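Local coordinates for prefoldin beta subunit 1 (Thermococcus sp., PDB 2ZQM), which acts as a molecular chaperone that stabilises a range of proteins and seems to fulfil an ATP-independent, HSP70-like role in the folding of new archaeal proteins, at residues A[42-47]-A[75-79]. Numbering follows the deposited sequence.
Sequences ALDEIE and LKEKI
Leu75 reaches across the groove between two helices and lays its CD1 against the backbone of the facing turn, 3.7 Å from Leu43 CA and 3.9 Å from Ala42 C, while Ile46 CG1 closes on the same methyl at 4.1 Å. Both segments are regular alpha-helix running antiparallel; their short axes approach to 10.6 Å, with directions 160° apart (signed crossing angle -160°). The register is set by Leu43 opposite Leu75, whose CA atoms lie 6.0 Å apart. In the mt rotamer, with chi1 stretched to -88°, Leu75 also brings CD2 within 4.1 Å of Ala42 CB. Leu43, in the tp rotamer, answers by sending CD2 to Ile79 CD1 at 3.5 Å and CD1 to Leu75 CB at 4.2 Å. Ala42, Leu43 and Ile46 thus face Leu75 and Ile79, four residues apart; Val72, three before Leu75, extends that stripe. At the margin, Glu47 OE2 stands 4.3 Å from Lys76 NZ, attracted but beyond a salt bridge. Leu62 of the second subunit, another copy of this protein, covers part of the seam at Ile46 and Leu75. Such paired apolar stripes hold the prefoldin beta subunit's two long helices together as an antiparallel coiled coil, here near the end carrying the beta hairpin of strands 55-59 and 62-66.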
loop_
_atom_site.group_PDB
_atom_site.type_symbol
_atom_site.label_atom_id
_atom_site.label_comp_id
_atom_site.label_asym_id
_atom_site.label_seq_id
_atom_site.Cartn_x
_atom_site.Cartn_y
_atom_site.Cartn_z
ATOM N N ALA A 42 21.129 -9.768 1.956
ATOM C CA ALA A 42 21.138 -10.606 0.767
ATOM C C ALA A 42 22.574 -10.873 0.293
ATOM O O ALA A 42 22.908 -11.986 -0.101
ATOM C CB ALA A 42 20.335 -9.932 -0.343
ATOM N N LEU A 43 23.421 -9.846 0.316
ATOM C CA LEU A 43 24.809 -10.008 -0.117
ATOM C C LEU A 43 25.551 -10.962 0.811
ATOM O O LEU A 43 26.344 -11.802 0.371
ATOM C CB LEU A 43 25.533 -8.660 -0.118
ATOM C CG LEU A 43 27.044 -8.713 -0.367
ATOM C CD1 LEU A 43 27.328 -9.328 -1.729
ATOM C CD2 LEU A 43 27.635 -7.314 -0.280
ATOM N N ASP A 44 25.306 -10.794 2.103
ATOM C CA ASP A 44 25.932 -11.621 3.126
ATOM C C ASP A 44 25.603 -13.081 2.807
ATOM O O ASP A 44 26.490 -13.935 2.758
ATOM C CB ASP A 44 25.374 -11.220 4.500
ATOM C CG ASP A 44 26.343 -11.491 5.645
ATOM O OD1 ASP A 44 25.915 -11.361 6.818
ATOM O OD2 ASP A 44 27.521 -11.823 5.383
ATOM N N GLU A 45 24.322 -13.355 2.567
ATOM C CA GLU A 45 23.882 -14.703 2.261
ATOM C C GLU A 45 24.430 -15.248 0.963
ATOM O O GLU A 45 24.848 -16.403 0.904
ATOM C CB GLU A 45 22.350 -14.770 2.251
ATOM C CG GLU A 45 21.806 -16.064 1.653
ATOM C CD GLU A 45 20.481 -16.499 2.262
ATOM O OE1 GLU A 45 19.770 -15.647 2.844
ATOM O OE2 GLU A 45 20.150 -17.698 2.147
ATOM N N ILE A 46 24.452 -14.436 -0.087
ATOM C CA ILE A 46 24.965 -14.932 -1.356
ATOM C C ILE A 46 26.472 -15.172 -1.253
ATOM O O ILE A 46 27.001 -16.121 -1.823
ATOM C CB ILE A 46 24.663 -13.943 -2.521
ATOM C CG1 ILE A 46 23.143 -13.856 -2.737
ATOM C CG2 ILE A 46 25.388 -14.380 -3.806
ATOM C CD1 ILE A 46 22.484 -15.174 -3.106
ATOM N N GLU A 47 27.168 -14.323 -0.518
ATOM C CA GLU A 47 28.601 -14.503 -0.403
ATOM C C GLU A 47 28.970 -15.786 0.335
ATOM O O GLU A 47 30.061 -16.323 0.130
ATOM C CB GLU A 47 29.230 -13.289 0.271
ATOM C CG GLU A 47 29.227 -12.079 -0.654
ATOM C CD GLU A 47 30.036 -10.928 -0.120
ATOM O OE1 GLU A 47 30.032 -10.726 1.108
ATOM O OE2 GLU A 47 30.665 -10.217 -0.928
ATOM N N LEU A 75 24.765 -6.848 -6.338
ATOM C CA LEU A 75 24.330 -6.484 -4.992
ATOM C C LEU A 75 25.274 -5.421 -4.428
ATOM O O LEU A 75 24.841 -4.502 -3.748
ATOM C CB LEU A 75 24.308 -7.708 -4.071
ATOM C CG LEU A 75 22.990 -8.484 -4.101
ATOM C CD1 LEU A 75 23.192 -9.862 -3.460
ATOM C CD2 LEU A 75 21.927 -7.689 -3.378
ATOM N N LYS A 76 26.569 -5.549 -4.702
ATOM C CA LYS A 76 27.511 -4.535 -4.216
ATOM C C LYS A 76 27.154 -3.185 -4.811
ATOM O O LYS A 76 27.207 -2.144 -4.129
ATOM C CB LYS A 76 28.949 -4.893 -4.611
ATOM C CG LYS A 76 29.520 -6.027 -3.777
ATOM C CD LYS A 76 30.889 -6.452 -4.264
ATOM C CE LYS A 76 31.552 -7.400 -3.254
ATOM N NZ LYS A 76 32.919 -7.773 -3.720
ATOM N N GLU A 77 26.791 -3.194 -6.090
ATOM C CA GLU A 77 26.426 -1.947 -6.745
ATOM C C GLU A 77 25.163 -1.346 -6.132
ATOM O O GLU A 77 25.069 -0.135 -5.938
ATOM C CB GLU A 77 26.239 -2.179 -8.250
ATOM C CG GLU A 77 27.570 -2.392 -8.956
ATOM C CD GLU A 77 27.397 -2.808 -10.387
ATOM O OE1 GLU A 77 26.374 -2.424 -10.978
ATOM O OE2 GLU A 77 28.283 -3.507 -10.922
ATOM N N LYS A 78 24.190 -2.193 -5.825
ATOM C CA LYS A 78 22.959 -1.714 -5.221
ATOM C C LYS A 78 23.267 -1.067 -3.877
ATOM O O LYS A 78 22.728 -0.009 -3.535
ATOM C CB LYS A 78 21.970 -2.873 -5.008
ATOM C CG LYS A 78 20.664 -2.401 -4.378
ATOM C CD LYS A 78 19.614 -3.506 -4.290
ATOM C CE LYS A 78 18.304 -2.954 -3.730
ATOM N NZ LYS A 78 17.268 -4.011 -3.507
ATOM N N ILE A 79 24.119 -1.722 -3.102
ATOM C CA ILE A 79 24.501 -1.203 -1.796
ATOM C C ILE A 79 25.267 0.113 -1.947
ATOM O O ILE A 79 25.051 1.065 -1.195
ATOM C CB ILE A 79 25.378 -2.229 -1.056
ATOM C CG1 ILE A 79 24.505 -3.413 -0.628
ATOM C CG2 ILE A 79 26.074 -1.578 0.129
ATOM C CD1 ILE A 79 25.298 -4.687 -0.364
#